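Long-range contact in periplasmic binding protein/LacI transcriptional regulator (Burkholderia graminis C4D1M, PDB 5HQJ), which binds D-arabinose between its two lobes and probably serves as the solute-binding protein of a sugar ABC transporter: residues A[244-249]-A[265-270]. Residues are numbered along the deposited sequence; the frame is centred on the assembly and turned at random.
Sequences LAFDDL and MVQRPV. With 64K (alpha-D-arabinopyranose), chain B.
Asp247 and Gln267 meet at the C-terminal ends of neighbouring parallel strands, 242-246 and 263-266 of one beta-alpha-beta unit, beside the sugar. Met265 pairs with Phe246 in parallel register: Met265 N donates to Ala245 O (2.9 Å) and Met265 O accepts from Asp247 N, the residues flanking Phe246. The flat Phe246 ring suits its place by offering one face to selenomethionine Met265, whose CB makes a CH-pi contact 3.9 Å from the centroid, an edge to Gln267, and a cation-pi contact to Arg168, another sugar ligand.

In Gln267, chi1 of -50° sets CG beside the backbone N, from where the extended chain passes the ring edge to the sugar. Gln267 CG lies 3.7 Å from Phe246 CE1, and CD stays in the ring plane while the amide stands steeply to it. At the tip, OE1 turns to Thr130. Gln267 NE2 gives one hydrogen to Asp247 OD1 (2.9 Å); carboxylate and amide lie nearly coplanar, so this N-H meets the syn lone pair. The other hydrogen of Gln267 NE2 points almost straight (174°) at arabinose O2.

A water donating to Asp247 OD1 and accepting from Gln267 N links the segments again. Asp247 OD2 takes the hydroxyl of sugar O3 in a very short 2.5 Å bond. Amide and water on OD1 should limit the carboxylate's rotation; Gln267 thus binds O2 and probably also orients Asp247 OD2 for O3, consistent with recognition of two adjacent hydroxyls.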
# COMPACT_ATOMS: atom_id res chain seq x y z
N LEU A 244 -9.69 0.14 12.58
CA LEU A 244 -9.71 0.48 11.16
C LEU A 244 -8.42 -0.02 10.53
O LEU A 244 -7.33 0.21 11.07
CB LEU A 244 -9.86 1.99 10.96
CG LEU A 244 -11.08 2.65 11.58
CD1 LEU A 244 -11.12 4.18 11.29
CD2 LEU A 244 -12.37 2.01 11.03
N ALA A 245 -8.53 -0.72 9.42
CA ALA A 245 -7.38 -1.38 8.85
C ALA A 245 -7.31 -1.07 7.37
O ALA A 245 -8.24 -0.52 6.83
CB ALA A 245 -7.46 -2.89 9.07
N PHE A 246 -6.19 -1.42 6.77
CA PHE A 246 -5.92 -1.22 5.35
C PHE A 246 -5.90 -2.54 4.59
O PHE A 246 -5.45 -3.58 5.09
CB PHE A 246 -4.58 -0.49 5.16
CG PHE A 246 -4.69 0.82 4.43
CD1 PHE A 246 -4.46 0.88 3.08
CD2 PHE A 246 -5.03 1.99 5.09
CE1 PHE A 246 -4.57 2.08 2.41
CE2 PHE A 246 -5.12 3.20 4.41
CZ PHE A 246 -4.90 3.23 3.08
N ASP A 247 -6.45 -2.47 3.37
CA ASP A 247 -6.42 -3.53 2.35
C ASP A 247 -7.43 -4.62 2.68
O ASP A 247 -8.15 -4.53 3.69
CB ASP A 247 -5.01 -4.07 2.19
CG ASP A 247 -4.01 -2.97 1.82
OD1 ASP A 247 -4.35 -2.04 1.03
OD2 ASP A 247 -2.86 -3.00 2.32
N ASP A 248 -7.58 -5.57 1.78
CA ASP A 248 -8.68 -6.55 1.88
C ASP A 248 -8.15 -7.98 1.81
O ASP A 248 -8.82 -8.86 1.26
CB ASP A 248 -9.75 -6.34 0.79
CG ASP A 248 -9.32 -6.86 -0.58
OD1 ASP A 248 -8.10 -6.79 -0.84
OD2 ASP A 248 -10.18 -7.33 -1.36
N LEU A 249 -6.97 -8.20 2.37
CA LEU A 249 -6.44 -9.56 2.60
C LEU A 249 -7.48 -10.46 3.25
O LEU A 249 -8.23 -9.99 4.09
CB LEU A 249 -5.24 -9.52 3.53
CG LEU A 249 -3.84 -9.33 3.00
CD1 LEU A 249 -3.72 -8.02 2.25
CD2 LEU A 249 -2.91 -9.39 4.22
N MSE A 265 -9.96 0.21 4.61
CA MSE A 265 -9.71 1.06 3.45
C MSE A 265 -9.15 0.18 2.35
O MSE A 265 -8.06 -0.37 2.53
CB MSE A 265 -8.72 2.19 3.79
CG MSE A 265 -9.12 3.04 4.98
SE MSE A 265 -10.62 4.17 4.49
CE MSE A 265 -9.71 5.48 3.38
N VAL A 266 -9.89 0.04 1.23
CA VAL A 266 -9.49 -0.82 0.14
C VAL A 266 -9.03 0.05 -1.01
O VAL A 266 -9.80 0.85 -1.50
CB VAL A 266 -10.60 -1.77 -0.29
CG1 VAL A 266 -10.07 -2.73 -1.37
CG2 VAL A 266 -11.13 -2.54 0.93
N GLN A 267 -7.78 -0.12 -1.41
CA GLN A 267 -7.19 0.59 -2.53
C GLN A 267 -7.65 -0.12 -3.81
O GLN A 267 -8.52 -0.98 -3.73
CB GLN A 267 -5.67 0.62 -2.40
CG GLN A 267 -5.14 1.08 -1.06
CD GLN A 267 -3.65 1.09 -1.09
OE1 GLN A 267 -3.04 1.88 -1.79
NE2 GLN A 267 -3.04 0.17 -0.33
N ARG A 268 -7.10 0.24 -4.97
CA ARG A 268 -7.39 -0.43 -6.22
C ARG A 268 -6.11 -1.02 -6.83
O ARG A 268 -5.61 -0.54 -7.82
CB ARG A 268 -8.10 0.55 -7.19
CG ARG A 268 -9.49 0.98 -6.73
CD ARG A 268 -10.38 1.46 -7.84
NE ARG A 268 -11.75 1.57 -7.35
CZ ARG A 268 -12.22 2.62 -6.70
NH1 ARG A 268 -11.44 3.66 -6.46
NH2 ARG A 268 -13.48 2.63 -6.28
N PRO A 269 -5.54 -2.07 -6.20
CA PRO A 269 -4.26 -2.64 -6.65
C PRO A 269 -4.32 -3.28 -8.06
O PRO A 269 -3.36 -3.23 -8.83
CB PRO A 269 -3.93 -3.68 -5.55
CG PRO A 269 -5.24 -3.99 -4.87
CD PRO A 269 -6.01 -2.68 -4.94
N VAL A 270 -5.45 -3.91 -8.39
CA VAL A 270 -5.63 -4.52 -9.70
C VAL A 270 -5.55 -3.42 -10.75
O VAL A 270 -4.85 -3.55 -11.75
CB VAL A 270 -6.99 -5.27 -9.83
CG1 VAL A 270 -7.05 -5.95 -11.16
CG2 VAL A 270 -7.10 -6.29 -8.77
O2 64K B . -0.17 0.20 -0.26
C2 64K B . 0.56 -0.66 0.67
C3 64K B . -0.41 -1.69 1.17
O3 64K B . -1.27 -1.09 2.10
C4 64K B . 0.30 -2.82 1.91
O4 64K B . 0.86 -2.38 3.16
C5 64K B . 1.39 -3.35 1.09
O5 64K B . 2.36 -2.29 0.88
C1 64K B . 1.71 -1.32 -0.04
O1 64K B . 2.63 -0.35 -0.37
O HOH W 1 -6.21 -2.41 -0.83